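Local coordinates for proline iminopeptidase-related protein (Thermus thermophilus, PDB 2YYS) that is of unknown function but has the alpha/beta hydrolase fold of the S33 peptidases, with peptidase activity possible but unproven, at residues A[19-30]-A[50-58]; A[78-86]-A[107-118]. All coordinates share one frame; numbering follows the deposited sequence.

Contact 1: residues A[19-30]-A[50-58]; sequences DVGPVEGPALFV and LEGFRVVYF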
loop_
_atom_site.group_PDB
_atom_site.type_symbol
_atom_site.label_atom_id
_atom_site.label_comp_id
_atom_site.label_asym_id
_atom_site.label_seq_id
_atom_site.Cartn_x
_atom_site.Cartn_y
_atom_site.Cartn_z
ATOM N N ASP A 19 -10.635 -12.258 -6.786
ATOM C CA ASP A 19 -9.828 -13.440 -6.607
ATOM C C ASP A 19 -9.487 -13.954 -7.998
ATOM O O ASP A 19 -10.328 -14.533 -8.688
ATOM C CB ASP A 19 -10.660 -14.435 -5.795
ATOM C CG ASP A 19 -9.953 -15.735 -5.525
ATOM O OD1 ASP A 19 -8.783 -15.925 -5.923
ATOM O OD2 ASP A 19 -10.536 -16.649 -4.912
ATOM N N VAL A 20 -8.237 -13.761 -8.397
ATOM C CA VAL A 20 -7.827 -13.886 -9.794
ATOM C C VAL A 20 -6.684 -14.876 -9.975
ATOM O O VAL A 20 -5.751 -14.886 -9.185
ATOM C CB VAL A 20 -7.376 -12.501 -10.299
ATOM C CG1 VAL A 20 -6.862 -12.555 -11.692
ATOM C CG2 VAL A 20 -8.548 -11.520 -10.218
ATOM N N GLY A 21 -6.736 -15.677 -11.036
ATOM C CA GLY A 21 -5.678 -16.631 -11.336
ATOM C C GLY A 21 -5.975 -18.044 -10.841
ATOM O O GLY A 21 -7.005 -18.281 -10.217
ATOM N N PRO A 22 -5.078 -18.987 -11.140
ATOM C CA PRO A 22 -5.297 -20.401 -10.801
ATOM C C PRO A 22 -5.576 -20.592 -9.312
ATOM O O PRO A 22 -4.835 -20.082 -8.484
ATOM C CB PRO A 22 -3.989 -21.101 -11.216
ATOM C CG PRO A 22 -3.087 -20.077 -11.780
ATOM C CD PRO A 22 -3.792 -18.753 -11.821
ATOM N N VAL A 23 -6.642 -21.310 -8.987
ATOM C CA VAL A 23 -7.090 -21.454 -7.606
ATOM C C VAL A 23 -6.063 -22.172 -6.709
ATOM O O VAL A 23 -6.024 -21.950 -5.506
ATOM C CB VAL A 23 -8.475 -22.167 -7.534
ATOM C CG1 VAL A 23 -8.374 -23.671 -7.872
ATOM C CG2 VAL A 23 -9.105 -21.962 -6.183
ATOM N N GLU A 24 -5.239 -23.016 -7.313
ATOM C CA GLU A 24 -4.242 -23.788 -6.585
ATOM C C GLU A 24 -2.833 -23.196 -6.746
ATOM O O GLU A 24 -1.881 -23.708 -6.175
ATOM C CB GLU A 24 -4.317 -25.274 -7.006
ATOM C CG GLU A 24 -5.394 -26.035 -6.221
ATOM C CD GLU A 24 -5.869 -27.359 -6.845
ATOM O OE1 GLU A 24 -5.672 -27.606 -8.060
ATOM O OE2 GLU A 24 -6.471 -28.167 -6.097
ATOM N N GLY A 25 -2.715 -22.094 -7.484
ATOM C CA GLY A 25 -1.442 -21.406 -7.639
ATOM C C GLY A 25 -0.981 -20.735 -6.354
ATOM O O GLY A 25 -1.755 -20.601 -5.407
ATOM N N PRO A 26 0.277 -20.304 -6.319
ATOM C CA PRO A 26 0.820 -19.614 -5.143
ATOM C C PRO A 26 0.093 -18.295 -4.928
ATOM O O PRO A 26 -0.110 -17.580 -5.891
ATOM C CB PRO A 26 2.286 -19.387 -5.500
ATOM C CG PRO A 26 2.366 -19.513 -6.973
ATOM C CD PRO A 26 1.265 -20.433 -7.400
ATOM N N ALA A 27 -0.283 -17.993 -3.692
ATOM C CA ALA A 27 -1.218 -16.920 -3.409
ATOM C C ALA A 27 -0.518 -15.633 -2.965
ATOM O O ALA A 27 0.440 -15.677 -2.190
ATOM C CB ALA A 27 -2.188 -17.368 -2.359
ATOM N N LEU A 28 -1.013 -14.500 -3.475
ATOM C CA LEU A 28 -0.605 -13.160 -3.046
ATOM C C LEU A 28 -1.819 -12.345 -2.697
ATOM O O LEU A 28 -2.789 -12.340 -3.456
ATOM C CB LEU A 28 0.136 -12.435 -4.176
ATOM C CG LEU A 28 1.399 -13.136 -4.638
ATOM C CD1 LEU A 28 1.922 -12.521 -5.912
ATOM C CD2 LEU A 28 2.451 -13.066 -3.533
ATOM N N PHE A 29 -1.763 -11.658 -1.556
ATOM C CA PHE A 29 -2.784 -10.714 -1.157
ATOM C C PHE A 29 -2.274 -9.297 -1.374
ATOM O O PHE A 29 -1.118 -8.989 -1.064
ATOM C CB PHE A 29 -3.172 -10.953 0.303
ATOM C CG PHE A 29 -4.083 -12.130 0.481
ATOM C CD1 PHE A 29 -5.398 -11.959 0.834
ATOM C CD2 PHE A 29 -3.629 -13.409 0.225
ATOM C CE1 PHE A 29 -6.245 -13.048 0.971
ATOM C CE2 PHE A 29 -4.475 -14.499 0.358
ATOM C CZ PHE A 29 -5.778 -14.316 0.720
ATOM N N VAL A 30 -3.135 -8.437 -1.912
ATOM C CA VAL A 30 -2.747 -7.076 -2.268
ATOM C C VAL A 30 -3.320 -6.117 -1.248
ATOM O O VAL A 30 -4.518 -6.137 -0.968
ATOM C CB VAL A 30 -3.208 -6.717 -3.681
ATOM C CG1 VAL A 30 -2.802 -5.283 -4.071
ATOM C CG2 VAL A 30 -2.609 -7.691 -4.657
ATOM N N LEU A 50 1.715 -10.928 -12.976
ATOM C CA LEU A 50 1.272 -11.844 -11.923
ATOM C C LEU A 50 0.489 -13.067 -12.425
ATOM O O LEU A 50 -0.255 -13.696 -11.667
ATOM C CB LEU A 50 0.433 -11.065 -10.900
ATOM C CG LEU A 50 1.171 -9.984 -10.108
ATOM C CD1 LEU A 50 0.222 -9.333 -9.111
ATOM C CD2 LEU A 50 2.412 -10.513 -9.385
ATOM N N GLU A 51 0.646 -13.413 -13.696
ATOM C CA GLU A 51 -0.027 -14.600 -14.213
ATOM C C GLU A 51 0.639 -15.821 -13.576
ATOM O O GLU A 51 1.839 -15.808 -13.294
ATOM C CB GLU A 51 0.016 -14.632 -15.744
ATOM C CG GLU A 51 -1.011 -13.673 -16.361
ATOM C CD GLU A 51 -0.825 -13.459 -17.860
ATOM O OE1 GLU A 51 -0.211 -14.330 -18.522
ATOM O OE2 GLU A 51 -1.300 -12.415 -18.376
ATOM N N GLY A 52 -0.136 -16.848 -13.274
ATOM C CA GLY A 52 0.415 -17.957 -12.504
ATOM C C GLY A 52 0.594 -17.684 -11.005
ATOM O O GLY A 52 1.180 -18.502 -10.285
ATOM N N PHE A 53 0.121 -16.541 -10.520
ATOM C CA PHE A 53 -0.175 -16.409 -9.101
ATOM C C PHE A 53 -1.686 -16.393 -8.952
ATOM O O PHE A 53 -2.402 -16.000 -9.859
ATOM C CB PHE A 53 0.397 -15.125 -8.516
ATOM C CG PHE A 53 1.884 -15.151 -8.287
ATOM C CD1 PHE A 53 2.413 -15.647 -7.102
ATOM C CD2 PHE A 53 2.749 -14.644 -9.242
ATOM C CE1 PHE A 53 3.786 -15.639 -6.881
ATOM C CE2 PHE A 53 4.121 -14.643 -9.032
ATOM C CZ PHE A 53 4.641 -15.139 -7.852
ATOM N N ARG A 54 -2.165 -16.853 -7.809
ATOM C CA ARG A 54 -3.508 -16.540 -7.374
ATOM C C ARG A 54 -3.416 -15.222 -6.627
ATOM O O ARG A 54 -2.798 -15.143 -5.562
ATOM C CB ARG A 54 -4.039 -17.624 -6.456
ATOM C CG ARG A 54 -5.452 -17.383 -5.983
ATOM C CD ARG A 54 -5.949 -18.464 -5.098
ATOM N NE ARG A 54 -7.308 -18.230 -4.649
ATOM C CZ ARG A 54 -7.950 -19.007 -3.800
ATOM N NH1 ARG A 54 -7.360 -20.080 -3.292
ATOM N NH2 ARG A 54 -9.187 -18.719 -3.453
ATOM N N VAL A 55 -4.017 -14.181 -7.187
ATOM C CA VAL A 55 -3.922 -12.852 -6.622
ATOM C C VAL A 55 -5.288 -12.408 -6.092
ATOM O O VAL A 55 -6.290 -12.390 -6.817
ATOM C CB VAL A 55 -3.426 -11.838 -7.654
ATOM C CG1 VAL A 55 -3.098 -10.527 -6.975
ATOM C CG2 VAL A 55 -2.224 -12.369 -8.384
ATOM N N VAL A 56 -5.301 -12.024 -4.827
ATOM C CA VAL A 56 -6.507 -11.565 -4.174
ATOM C C VAL A 56 -6.392 -10.051 -4.014
ATOM O O VAL A 56 -5.713 -9.548 -3.093
ATOM C CB VAL A 56 -6.685 -12.275 -2.815
ATOM C CG1 VAL A 56 -7.976 -11.848 -2.150
ATOM C CG2 VAL A 56 -6.667 -13.765 -3.012
ATOM N N TYR A 57 -6.985 -9.329 -4.956
ATOM C CA TYR A 57 -7.125 -7.887 -4.836
ATOM C C TYR A 57 -8.364 -7.646 -4.002
ATOM O O TYR A 57 -9.387 -8.276 -4.218
ATOM C CB TYR A 57 -7.265 -7.198 -6.203
ATOM C CG TYR A 57 -6.194 -7.547 -7.216
ATOM C CD1 TYR A 57 -5.020 -6.817 -7.300
ATOM C CD2 TYR A 57 -6.372 -8.598 -8.108
ATOM C CE1 TYR A 57 -4.041 -7.137 -8.243
ATOM C CE2 TYR A 57 -5.410 -8.921 -9.044
ATOM C CZ TYR A 57 -4.244 -8.188 -9.110
ATOM O OH TYR A 57 -3.281 -8.529 -10.045
ATOM N N PHE A 58 -8.263 -6.779 -3.012
ATOM C CA PHE A 58 -9.437 -6.406 -2.252
ATOM C C PHE A 58 -9.389 -4.977 -1.779
ATOM O O PHE A 58 -8.311 -4.380 -1.645
ATOM C CB PHE A 58 -9.694 -7.389 -1.097
ATOM C CG PHE A 58 -8.708 -7.309 0.035
ATOM C CD1 PHE A 58 -9.050 -6.681 1.218
ATOM C CD2 PHE A 58 -7.473 -7.940 -0.049
ATOM C CE1 PHE A 58 -8.164 -6.627 2.274
ATOM C CE2 PHE A 58 -6.571 -7.893 1.014
ATOM C CZ PHE A 58 -6.912 -7.241 2.174
HETATM O O HOH W 1 -4.320 -20.963 -3.737
HETATM O O HOH W 2 -6.104 -4.069 0.098
#

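Contact 2: residues A[78-86]-A[107-118]; sequences VDALVEDTL and VVALEVLRRFPQ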
loop_
_atom_site.group_PDB
_atom_site.type_symbol
_atom_site.label_atom_id
_atom_site.label_comp_id
_atom_site.label_asym_id
_atom_site.label_seq_id
_atom_site.Cartn_x
_atom_site.Cartn_y
_atom_site.Cartn_z
ATOM N N VAL A 78 -5.256 -0.228 12.492
ATOM C CA VAL A 78 -4.283 -1.100 11.845
ATOM C C VAL A 78 -4.559 -2.565 12.181
ATOM O O VAL A 78 -4.555 -3.412 11.293
ATOM C CB VAL A 78 -2.838 -0.706 12.246
ATOM C CG1 VAL A 78 -1.824 -1.745 11.779
ATOM C CG2 VAL A 78 -2.493 0.616 11.643
ATOM N N ASP A 79 -4.810 -2.854 13.459
ATOM C CA ASP A 79 -5.113 -4.215 13.908
ATOM C C ASP A 79 -6.275 -4.826 13.128
ATOM O O ASP A 79 -6.215 -5.973 12.731
ATOM C CB ASP A 79 -5.445 -4.242 15.416
ATOM C CG ASP A 79 -4.212 -4.018 16.314
ATOM O OD1 ASP A 79 -3.060 -4.017 15.825
ATOM O OD2 ASP A 79 -4.316 -3.835 17.545
ATOM N N ALA A 80 -7.340 -4.066 12.943
ATOM C CA ALA A 80 -8.512 -4.554 12.218
ATOM C C ALA A 80 -8.173 -4.863 10.758
ATOM O O ALA A 80 -8.623 -5.873 10.224
ATOM C CB ALA A 80 -9.644 -3.544 12.293
ATOM N N LEU A 81 -7.369 -4.010 10.123
ATOM C CA LEU A 81 -6.947 -4.237 8.739
ATOM C C LEU A 81 -6.078 -5.487 8.614
ATOM O O LEU A 81 -6.168 -6.226 7.644
ATOM C CB LEU A 81 -6.189 -3.017 8.195
ATOM C CG LEU A 81 -6.951 -1.687 8.092
ATOM C CD1 LEU A 81 -6.150 -0.632 7.315
ATOM C CD2 LEU A 81 -8.312 -1.849 7.458
ATOM N N VAL A 82 -5.237 -5.710 9.612
ATOM C CA VAL A 82 -4.373 -6.868 9.653
ATOM C C VAL A 82 -5.199 -8.135 9.810
ATOM O O VAL A 82 -5.040 -9.094 9.057
ATOM C CB VAL A 82 -3.364 -6.722 10.805
ATOM C CG1 VAL A 82 -2.658 -8.034 11.120
ATOM C CG2 VAL A 82 -2.349 -5.638 10.456
ATOM N N GLU A 83 -6.113 -8.109 10.765
ATOM C CA GLU A 83 -6.920 -9.280 11.095
ATOM C C GLU A 83 -7.874 -9.631 9.949
ATOM O O GLU A 83 -8.071 -10.808 9.634
ATOM C CB GLU A 83 -7.659 -9.027 12.418
ATOM C CG GLU A 83 -6.706 -9.120 13.620
ATOM C CD GLU A 83 -7.083 -8.238 14.809
ATOM O OE1 GLU A 83 -6.175 -7.898 15.613
ATOM O OE2 GLU A 83 -8.273 -7.875 14.946
ATOM N N ASP A 84 -8.417 -8.598 9.298
ATOM C CA ASP A 84 -9.238 -8.774 8.110
ATOM C C ASP A 84 -8.497 -9.553 7.040
ATOM O O ASP A 84 -9.081 -10.364 6.354
ATOM C CB ASP A 84 -9.602 -7.418 7.503
ATOM C CG ASP A 84 -10.757 -6.746 8.199
ATOM O OD1 ASP A 84 -11.373 -7.349 9.113
ATOM O OD2 ASP A 84 -11.118 -5.603 7.862
ATOM N N THR A 85 -7.208 -9.285 6.887
ATOM C CA THR A 85 -6.444 -9.933 5.837
ATOM C C THR A 85 -6.429 -11.444 6.090
ATOM O O THR A 85 -6.655 -12.233 5.180
ATOM C CB THR A 85 -5.024 -9.356 5.766
ATOM O OG1 THR A 85 -5.091 -7.935 5.579
ATOM C CG2 THR A 85 -4.292 -9.872 4.540
ATOM N N LEU A 86 -6.174 -11.833 7.333
ATOM C CA LEU A 86 -6.153 -13.248 7.703
ATOM C C LEU A 86 -7.533 -13.872 7.620
ATOM O O LEU A 86 -7.662 -14.987 7.142
ATOM C CB LEU A 86 -5.595 -13.450 9.110
ATOM C CG LEU A 86 -4.092 -13.685 9.173
ATOM C CD1 LEU A 86 -3.711 -15.003 8.505
ATOM C CD2 LEU A 86 -3.311 -12.495 8.550
ATOM N N VAL A 107 2.384 -0.752 6.220
ATOM C CA VAL A 107 2.232 -0.955 7.665
ATOM C C VAL A 107 1.370 -2.174 7.930
ATOM O O VAL A 107 1.660 -2.963 8.837
ATOM C CB VAL A 107 1.623 0.274 8.390
ATOM C CG1 VAL A 107 1.335 -0.033 9.865
ATOM C CG2 VAL A 107 2.569 1.436 8.316
ATOM N N VAL A 108 0.308 -2.325 7.143
ATOM C CA VAL A 108 -0.574 -3.460 7.307
ATOM C C VAL A 108 0.193 -4.740 6.974
ATOM O O VAL A 108 0.116 -5.703 7.713
ATOM C CB VAL A 108 -1.855 -3.354 6.441
ATOM C CG1 VAL A 108 -2.749 -4.559 6.659
ATOM C CG2 VAL A 108 -2.621 -2.057 6.760
ATOM N N ALA A 109 0.940 -4.740 5.876
ATOM C CA ALA A 109 1.714 -5.915 5.463
ATOM C C ALA A 109 2.767 -6.331 6.500
ATOM O O ALA A 109 2.922 -7.504 6.793
ATOM C CB ALA A 109 2.390 -5.653 4.137
ATOM N N LEU A 110 3.483 -5.356 7.043
ATOM C CA LEU A 110 4.497 -5.621 8.057
ATOM C C LEU A 110 3.882 -6.159 9.344
ATOM O O LEU A 110 4.436 -7.058 9.956
ATOM C CB LEU A 110 5.320 -4.365 8.337
ATOM C CG LEU A 110 6.178 -3.989 7.129
ATOM C CD1 LEU A 110 6.555 -2.526 7.157
ATOM C CD2 LEU A 110 7.414 -4.867 7.066
ATOM N N GLU A 111 2.725 -5.635 9.736
ATOM C CA GLU A 111 2.006 -6.172 10.885
ATOM C C GLU A 111 1.452 -7.574 10.625
ATOM O O GLU A 111 1.452 -8.406 11.530
ATOM C CB GLU A 111 0.890 -5.231 11.325
ATOM C CG GLU A 111 1.403 -4.091 12.176
ATOM C CD GLU A 111 1.938 -4.589 13.505
ATOM O OE1 GLU A 111 1.113 -5.015 14.351
ATOM O OE2 GLU A 111 3.180 -4.595 13.677
ATOM N N VAL A 112 0.994 -7.842 9.402
ATOM C CA VAL A 112 0.574 -9.198 9.035
ATOM C C VAL A 112 1.767 -10.157 9.148
ATOM O O VAL A 112 1.652 -11.218 9.741
ATOM C CB VAL A 112 -0.032 -9.256 7.620
ATOM C CG1 VAL A 112 -0.125 -10.693 7.121
ATOM C CG2 VAL A 112 -1.407 -8.615 7.593
ATOM N N LEU A 113 2.907 -9.787 8.580
ATOM C CA LEU A 113 4.115 -10.613 8.698
ATOM C C LEU A 113 4.521 -10.854 10.152
ATOM O O LEU A 113 4.848 -11.969 10.534
ATOM C CB LEU A 113 5.284 -9.977 7.956
ATOM C CG LEU A 113 5.269 -10.080 6.436
ATOM C CD1 LEU A 113 6.240 -9.059 5.861
ATOM C CD2 LEU A 113 5.624 -11.466 5.981
ATOM N N ARG A 114 4.487 -9.811 10.966
ATOM C CA ARG A 114 4.959 -9.915 12.336
ATOM C C ARG A 114 4.090 -10.879 13.139
ATOM O O ARG A 114 4.603 -11.703 13.898
ATOM C CB ARG A 114 4.967 -8.542 12.994
ATOM C CG ARG A 114 5.647 -8.516 14.360
ATOM C CD ARG A 114 5.604 -7.168 15.045
ATOM N NE ARG A 114 4.241 -6.719 15.329
ATOM C CZ ARG A 114 3.462 -7.153 16.326
ATOM N NH1 ARG A 114 3.880 -8.076 17.186
ATOM N NH2 ARG A 114 2.248 -6.653 16.473
ATOM N N ARG A 115 2.778 -10.792 12.944
ATOM C CA ARG A 115 1.833 -11.563 13.741
ATOM C C ARG A 115 1.528 -12.937 13.163
ATOM O O ARG A 115 1.055 -13.805 13.879
ATOM C CB ARG A 115 0.524 -10.783 13.917
ATOM C CG ARG A 115 0.723 -9.486 14.666
ATOM C CD ARG A 115 -0.495 -8.616 14.763
ATOM N NE ARG A 115 -1.623 -9.358 15.298
ATOM C CZ ARG A 115 -2.877 -8.938 15.294
ATOM N NH1 ARG A 115 -3.202 -7.758 14.778
ATOM N NH2 ARG A 115 -3.819 -9.708 15.817
ATOM N N PHE A 116 1.791 -13.154 11.879
ATOM C CA PHE A 116 1.234 -14.332 11.204
ATOM C C PHE A 116 2.277 -15.068 10.352
ATOM O O PHE A 116 2.682 -14.587 9.300
ATOM C CB PHE A 116 -0.016 -13.944 10.405
ATOM C CG PHE A 116 -1.167 -13.529 11.280
ATOM C CD1 PHE A 116 -1.806 -14.466 12.092
ATOM C CD2 PHE A 116 -1.583 -12.201 11.341
ATOM C CE1 PHE A 116 -2.864 -14.089 12.940
ATOM C CE2 PHE A 116 -2.641 -11.812 12.182
ATOM C CZ PHE A 116 -3.276 -12.759 12.982
ATOM N N PRO A 117 2.715 -16.238 10.825
ATOM C CA PRO A 117 3.711 -17.030 10.093
ATOM C C PRO A 117 3.169 -17.602 8.770
ATOM O O PRO A 117 3.949 -18.021 7.917
ATOM C CB PRO A 117 4.111 -18.125 11.104
ATOM C CG PRO A 117 2.963 -18.256 12.012
ATOM C CD PRO A 117 2.318 -16.887 12.087
ATOM N N GLN A 118 1.849 -17.567 8.601
ATOM C CA GLN A 118 1.193 -17.897 7.331
ATOM C C GLN A 118 1.626 -16.971 6.190
ATOM O O GLN A 118 1.603 -17.371 5.035
ATOM C CB GLN A 118 -0.334 -17.793 7.458
ATOM C CG GLN A 118 -0.966 -18.780 8.417
ATOM C CD GLN A 118 -1.203 -18.182 9.794
ATOM O OE1 GLN A 118 -0.373 -17.429 10.301
ATOM N NE2 GLN A 118 -2.331 -18.519 10.398
HETATM O O HOH W 3 -1.650 -5.400 14.007
#

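Contact 1: residues A[19-30]-A[50-58]
The R54 guanidinium meets the D19 carboxylate edge to edge, the planes 12° apart. R54 NE donates to D19 OD1 (3.0 Å) and R54 NH2 to D19 OD2 (2.9 Å), two hydrogen bonds of a side-on salt bridge made on the syn side of each oxygen. The arginine gets there fully stretched, with CG opposite the backbone N (chi1 -179°). V23 CG2 lies over one face of the guanidinium, and a water joins NH1 to the carbonyls of V23 and G25. On the same sheet face V56 sits over the F29 ring, its CB 4.0 Å from the ring centre, F58 CE2 at its edge. Across the sheet, L28 CD1 stands 3.6 Å from the centre of the F53 ring, over its face, while P26 O lies at that ring's edge; V30 CG2 touches both V55 CG1 and Y57 CD1. Strand 54-58 runs antiparallel to 14-20, where V20 and V55 form a hydrogen-bonded pair, and parallel to 27-31, its beta-alpha-beta partner, where L28 N and O bond R54 O and V56 N. D19 OD2 also pairs with R2; two arginines probably keep this buried carboxylate ionised, and its two-point grip fixes the rotation of R54.

Contact 2: residues A[78-86]-A[107-118]
OE1 of E83 accepts two hydrogen bonds from R115, NH2 at 3.0 Å and NH1 at 3.1 Å, which together make a salt bridge. The guanidinium comes end-on, with the oxygen almost in its plane, yet the two flat groups stand nearly upright to each other, 84° apart. Both nitrogens come to the anti side of OE1 and reach it from opposite faces of the carboxylate plane. A bend at chi3 (53°) turns the R115 head back toward helix 78-91, where NH1 also faces D79 OD1 in a long salt bridge. A water fills in here, donating to D79 OD1 and E111 OE1 and accepting from R115 NH1. E111 is itself held side-on by R114, and Y210 binds its OE2.

Beneath this polar rim V82 is a knob in the hole formed by V108, E111, V112 and R115. Its CG2 presses on E111 CB at 3.4 Å, and its CG1 touches V112 CG2 and points at the edge of the F116 ring. L86 covers that ring: CG sits 3.5 Å from the centroid, over its centre. Farther along, V78 CG1 meets V107 CG1, and L81 CD1 meets V108 CG2. The helices cross at -64° with axes 9.0 Å apart, and both rest on the sheet: V112 and A109 touch L99, L86 touches F97 and T85 touches L31. R115 thus carries its charge between two acidic side chains of the other helix; the shared water, R114 and R115 together probably ease the repulsion between D79 OD1 and E111 OE1, 4.5 Å apart.

Contact 1 pairs strands of the central sheet, and contact 2 packs two helices against it; their centres are about 18 Å apart. Strand 54-58 leads into helix 78-91, so the contacts follow in series along the chain. They touch where F58 CZ lies 3.9 Å from T85 OG1. Strand 27-31 serves both: its F29 reaches L88 and A89 of helix 78-91, while L31 receives T85, V108 and A109. F97 and L99 of the adjoining strand 97-102 likewise meet residues of each contact. In this fold the nucleophile elbow lies between strand 97-102 and helix 105-115 of contact 2. A glycerol, probably from crystallisation, sits about 3 Å from the side chain of P26 in contact 1.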